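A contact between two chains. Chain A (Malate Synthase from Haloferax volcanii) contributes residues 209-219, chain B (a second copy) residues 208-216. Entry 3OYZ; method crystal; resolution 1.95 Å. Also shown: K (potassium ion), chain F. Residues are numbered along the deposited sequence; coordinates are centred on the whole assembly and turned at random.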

# COMPACT_ATOMS: atom_id res chain seq x y z
N TRP A 209 -9.03 3.19 4.32
CA TRP A 209 -7.68 2.57 4.59
C TRP A 209 -7.44 1.26 3.83
O TRP A 209 -7.13 0.22 4.44
CB TRP A 209 -7.58 2.27 6.08
CG TRP A 209 -7.70 3.46 6.96
CD1 TRP A 209 -8.64 3.73 7.91
CD2 TRP A 209 -6.72 4.50 7.04
NE1 TRP A 209 -8.31 4.88 8.56
CE2 TRP A 209 -7.13 5.38 8.05
CE3 TRP A 209 -5.51 4.74 6.37
CZ2 TRP A 209 -6.40 6.54 8.38
CZ3 TRP A 209 -4.75 5.86 6.73
CH2 TRP A 209 -5.22 6.76 7.71
N PRO A 210 -7.48 1.31 2.50
CA PRO A 210 -7.24 0.06 1.76
C PRO A 210 -5.89 -0.56 2.05
O PRO A 210 -5.77 -1.77 2.12
CB PRO A 210 -7.27 0.47 0.26
CG PRO A 210 -7.24 1.98 0.25
CD PRO A 210 -7.61 2.51 1.63
N GLU A 211 -4.85 0.27 2.19
CA GLU A 211 -3.50 -0.27 2.46
C GLU A 211 -3.37 -0.96 3.79
O GLU A 211 -2.69 -1.99 3.89
CB GLU A 211 -2.38 0.78 2.38
CG GLU A 211 -2.33 1.50 1.02
CD GLU A 211 -3.30 2.69 0.90
OE1 GLU A 211 -4.14 2.94 1.83
OE2 GLU A 211 -3.26 3.35 -0.17
N LEU A 212 -4.05 -0.43 4.81
CA LEU A 212 -4.04 -1.12 6.09
C LEU A 212 -4.58 -2.54 5.95
O LEU A 212 -4.01 -3.46 6.50
CB LEU A 212 -4.83 -0.36 7.16
CG LEU A 212 -5.02 -1.08 8.48
CD1 LEU A 212 -3.74 -1.49 9.26
CD2 LEU A 212 -6.09 -0.41 9.38
N ARG A 213 -5.69 -2.68 5.23
CA ARG A 213 -6.35 -3.96 5.07
C ARG A 213 -5.51 -4.88 4.21
O ARG A 213 -5.33 -6.04 4.59
CB ARG A 213 -7.74 -3.70 4.45
CG ARG A 213 -8.74 -3.01 5.41
CD ARG A 213 -10.14 -2.98 4.74
NE ARG A 213 -10.24 -1.82 3.88
CZ ARG A 213 -10.76 -1.74 2.66
NH1 ARG A 213 -11.35 -2.77 2.04
NH2 ARG A 213 -10.77 -0.54 2.11
N HIS A 214 -4.90 -4.33 3.15
CA HIS A 214 -3.91 -5.07 2.40
C HIS A 214 -2.78 -5.62 3.28
O HIS A 214 -2.47 -6.83 3.24
CB HIS A 214 -3.29 -4.29 1.23
CG HIS A 214 -2.21 -5.05 0.52
ND1 HIS A 214 -2.48 -5.91 -0.54
CD2 HIS A 214 -0.88 -5.13 0.74
CE1 HIS A 214 -1.33 -6.39 -1.00
NE2 HIS A 214 -0.35 -5.98 -0.21
N ASN A 215 -2.16 -4.75 4.05
CA ASN A 215 -1.06 -5.16 4.95
C ASN A 215 -1.43 -6.14 6.07
O ASN A 215 -0.60 -6.99 6.39
CB ASN A 215 -0.41 -3.91 5.54
CG ASN A 215 0.20 -3.02 4.43
OD1 ASN A 215 0.35 -3.43 3.26
ND2 ASN A 215 0.32 -1.75 4.75
N THR A 216 -2.68 -6.07 6.56
CA THR A 216 -3.12 -6.97 7.64
C THR A 216 -3.42 -8.33 7.00
O THR A 216 -3.00 -9.36 7.46
CB THR A 216 -4.38 -6.42 8.24
OG1 THR A 216 -4.02 -5.11 8.72
CG2 THR A 216 -4.84 -7.39 9.44
N SER A 217 -4.02 -8.30 5.81
CA SER A 217 -4.16 -9.56 5.06
C SER A 217 -2.86 -10.26 4.68
O SER A 217 -2.70 -11.47 4.90
CB SER A 217 -5.08 -9.32 3.84
OG SER A 217 -5.05 -10.55 3.06
N ARG A 218 -1.86 -9.51 4.18
CA ARG A 218 -0.50 -9.98 3.93
C ARG A 218 0.16 -10.49 5.17
O ARG A 218 0.73 -11.60 5.18
CB ARG A 218 0.32 -8.80 3.32
CG ARG A 218 1.80 -9.10 3.20
CD ARG A 218 2.35 -7.81 2.62
NE ARG A 218 2.50 -6.82 3.68
CZ ARG A 218 2.94 -5.58 3.52
NH1 ARG A 218 3.30 -5.15 2.32
NH2 ARG A 218 3.17 -4.85 4.60
N GLY A 219 0.02 -9.74 6.25
CA GLY A 219 0.71 -10.14 7.47
C GLY A 219 0.16 -11.50 7.95
O GLY A 219 0.92 -12.35 8.44
N ALA B 208 -7.14 -6.85 -8.54
CA ALA B 208 -6.14 -5.99 -9.16
C ALA B 208 -4.82 -5.81 -8.37
O ALA B 208 -3.78 -5.46 -8.96
CB ALA B 208 -6.83 -4.65 -9.47
N TRP B 209 -4.87 -6.07 -7.06
CA TRP B 209 -3.69 -5.96 -6.12
C TRP B 209 -2.77 -4.77 -6.41
O TRP B 209 -1.56 -4.93 -6.62
CB TRP B 209 -2.85 -7.23 -6.26
CG TRP B 209 -3.58 -8.49 -5.91
CD1 TRP B 209 -3.85 -9.56 -6.71
CD2 TRP B 209 -4.00 -8.83 -4.59
NE1 TRP B 209 -4.43 -10.53 -5.96
CE2 TRP B 209 -4.53 -10.12 -4.65
CE3 TRP B 209 -3.93 -8.16 -3.35
CZ2 TRP B 209 -5.07 -10.77 -3.51
CZ3 TRP B 209 -4.41 -8.82 -2.21
CH2 TRP B 209 -5.00 -10.10 -2.31
N PRO B 210 -3.32 -3.55 -6.35
CA PRO B 210 -2.45 -2.39 -6.62
C PRO B 210 -1.27 -2.31 -5.68
O PRO B 210 -0.18 -1.93 -6.10
CB PRO B 210 -3.35 -1.15 -6.37
CG PRO B 210 -4.60 -1.67 -5.70
CD PRO B 210 -4.69 -3.19 -5.89
N GLU B 211 -1.47 -2.63 -4.40
CA GLU B 211 -0.35 -2.54 -3.43
C GLU B 211 0.76 -3.53 -3.69
O GLU B 211 1.94 -3.18 -3.52
CB GLU B 211 -0.78 -2.73 -1.97
CG GLU B 211 -1.86 -1.72 -1.53
CD GLU B 211 -3.29 -2.13 -1.88
OE1 GLU B 211 -3.51 -3.16 -2.59
OE2 GLU B 211 -4.22 -1.37 -1.49
N LEU B 212 0.41 -4.73 -4.14
CA LEU B 212 1.45 -5.67 -4.51
C LEU B 212 2.35 -5.09 -5.60
O LEU B 212 3.56 -5.21 -5.51
CB LEU B 212 0.88 -7.02 -4.97
CG LEU B 212 1.88 -8.01 -5.53
CD1 LEU B 212 3.04 -8.46 -4.60
CD2 LEU B 212 1.20 -9.18 -6.27
N ARG B 213 1.75 -4.48 -6.61
CA ARG B 213 2.47 -3.95 -7.75
C ARG B 213 3.27 -2.73 -7.33
O ARG B 213 4.45 -2.66 -7.68
CB ARG B 213 1.44 -3.61 -8.85
CG ARG B 213 0.80 -4.84 -9.51
CD ARG B 213 -0.06 -4.38 -10.72
NE ARG B 213 -1.38 -4.00 -10.26
CZ ARG B 213 -2.10 -2.95 -10.62
NH1 ARG B 213 -1.73 -2.07 -11.55
NH2 ARG B 213 -3.31 -2.86 -10.07
N HIS B 214 2.69 -1.89 -6.48
CA HIS B 214 3.45 -0.82 -5.85
C HIS B 214 4.70 -1.33 -5.12
O HIS B 214 5.82 -0.83 -5.36
CB HIS B 214 2.63 0.04 -4.88
CG HIS B 214 3.46 1.09 -4.18
ND1 HIS B 214 3.67 2.35 -4.72
CD2 HIS B 214 4.17 1.05 -3.03
CE1 HIS B 214 4.39 3.06 -3.87
NE2 HIS B 214 4.74 2.29 -2.86
N ASN B 215 4.51 -2.29 -4.24
CA ASN B 215 5.65 -2.87 -3.48
C ASN B 215 6.71 -3.60 -4.30
O ASN B 215 7.89 -3.52 -3.94
CB ASN B 215 5.10 -3.80 -2.40
CG ASN B 215 4.21 -3.02 -1.40
OD1 ASN B 215 4.18 -1.77 -1.36
ND2 ASN B 215 3.32 -3.76 -0.77
N THR B 216 6.31 -4.21 -5.43
CA THR B 216 7.27 -4.93 -6.28
C THR B 216 8.04 -3.88 -7.10
O THR B 216 9.24 -3.91 -7.19
CB THR B 216 6.50 -5.82 -7.23
OG1 THR B 216 5.73 -6.69 -6.37
CG2 THR B 216 7.55 -6.63 -8.13
K K F . -5.10 -13.13 3.87
O HOH W 1 -5.14 -5.19 -1.97
O HOH W 2 1.41 -2.29 1.05

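No direct hydrogen bond joins the two stretches, although the side chains that meet are largely polar; the polar links run through two water molecules, and the best-defined direct contact is aliphatic carbon on an aromatic face. In that contact CB of E211(B) lies 3.6 Å from the centroid of the H214(A) ring, defined by CG, ND1, CD2, CE1 and NE2, and only 7° off the ring normal, the geometry of a CH-pi interaction.

Each stretch enters a helix at P210, with W209 at the N-cap position. The helices cross at 80° with their axes 10.8 Å apart at closest approach, and the surface buried between the stretches is small, 301 Å² summed over both sides. The nearest CA atoms across it belong to E211(A) and E211(B), 7.1 Å apart, and the CG atoms of these two residues approach to 4.1 Å.

The same sequence is used unequally. H214(A) points toward chain B and has the largest covered area, 89 Å², whereas H214(B) is out of reach. With chi1 at 177° (t), the H214(A) ring sits among W209(B), E211(B), L212(B) and N215(B). Its ND1 comes within 3.9 Å of CZ3 of W209(B), near the plane of the tryptophan ring; the ring planes meet at 72° with centroids 5.9 Å apart, so this is a rim-to-rim aromatic pair and not a stack.

The carboxylate of E211(B) reaches the histidine through solvent. ND1 of H214(A) and OE1 of E211(B) are 3.6 Å apart, but water 1 bridges them, donating to OE1 of E211(B) at 2.7 Å and lying 3.1 Å from ND1 of H214(A); the direction of the latter hydrogen bond is left open. Water 2 joins the two asparagines, donating to OD1 of N215(A) at 2.7 Å and accepting from ND2 of N215(B) at 3.0 Å. The water thus matches a carbonyl on one chain to an amide on the other, across side chains that do not touch directly.

Proximity alone would mislead at R218(A). Its NH1 lies 3.4 Å from ND2 of N215(B), at the edge of the guanidinium, yet both nitrogens are donors, so no hydrogen bond forms between them. Both atoms find hydrogen-bonding partners elsewhere in the structure. S217(A) instead binds potassium, through OG at 2.7 Å from K and O at 3.1 Å from K.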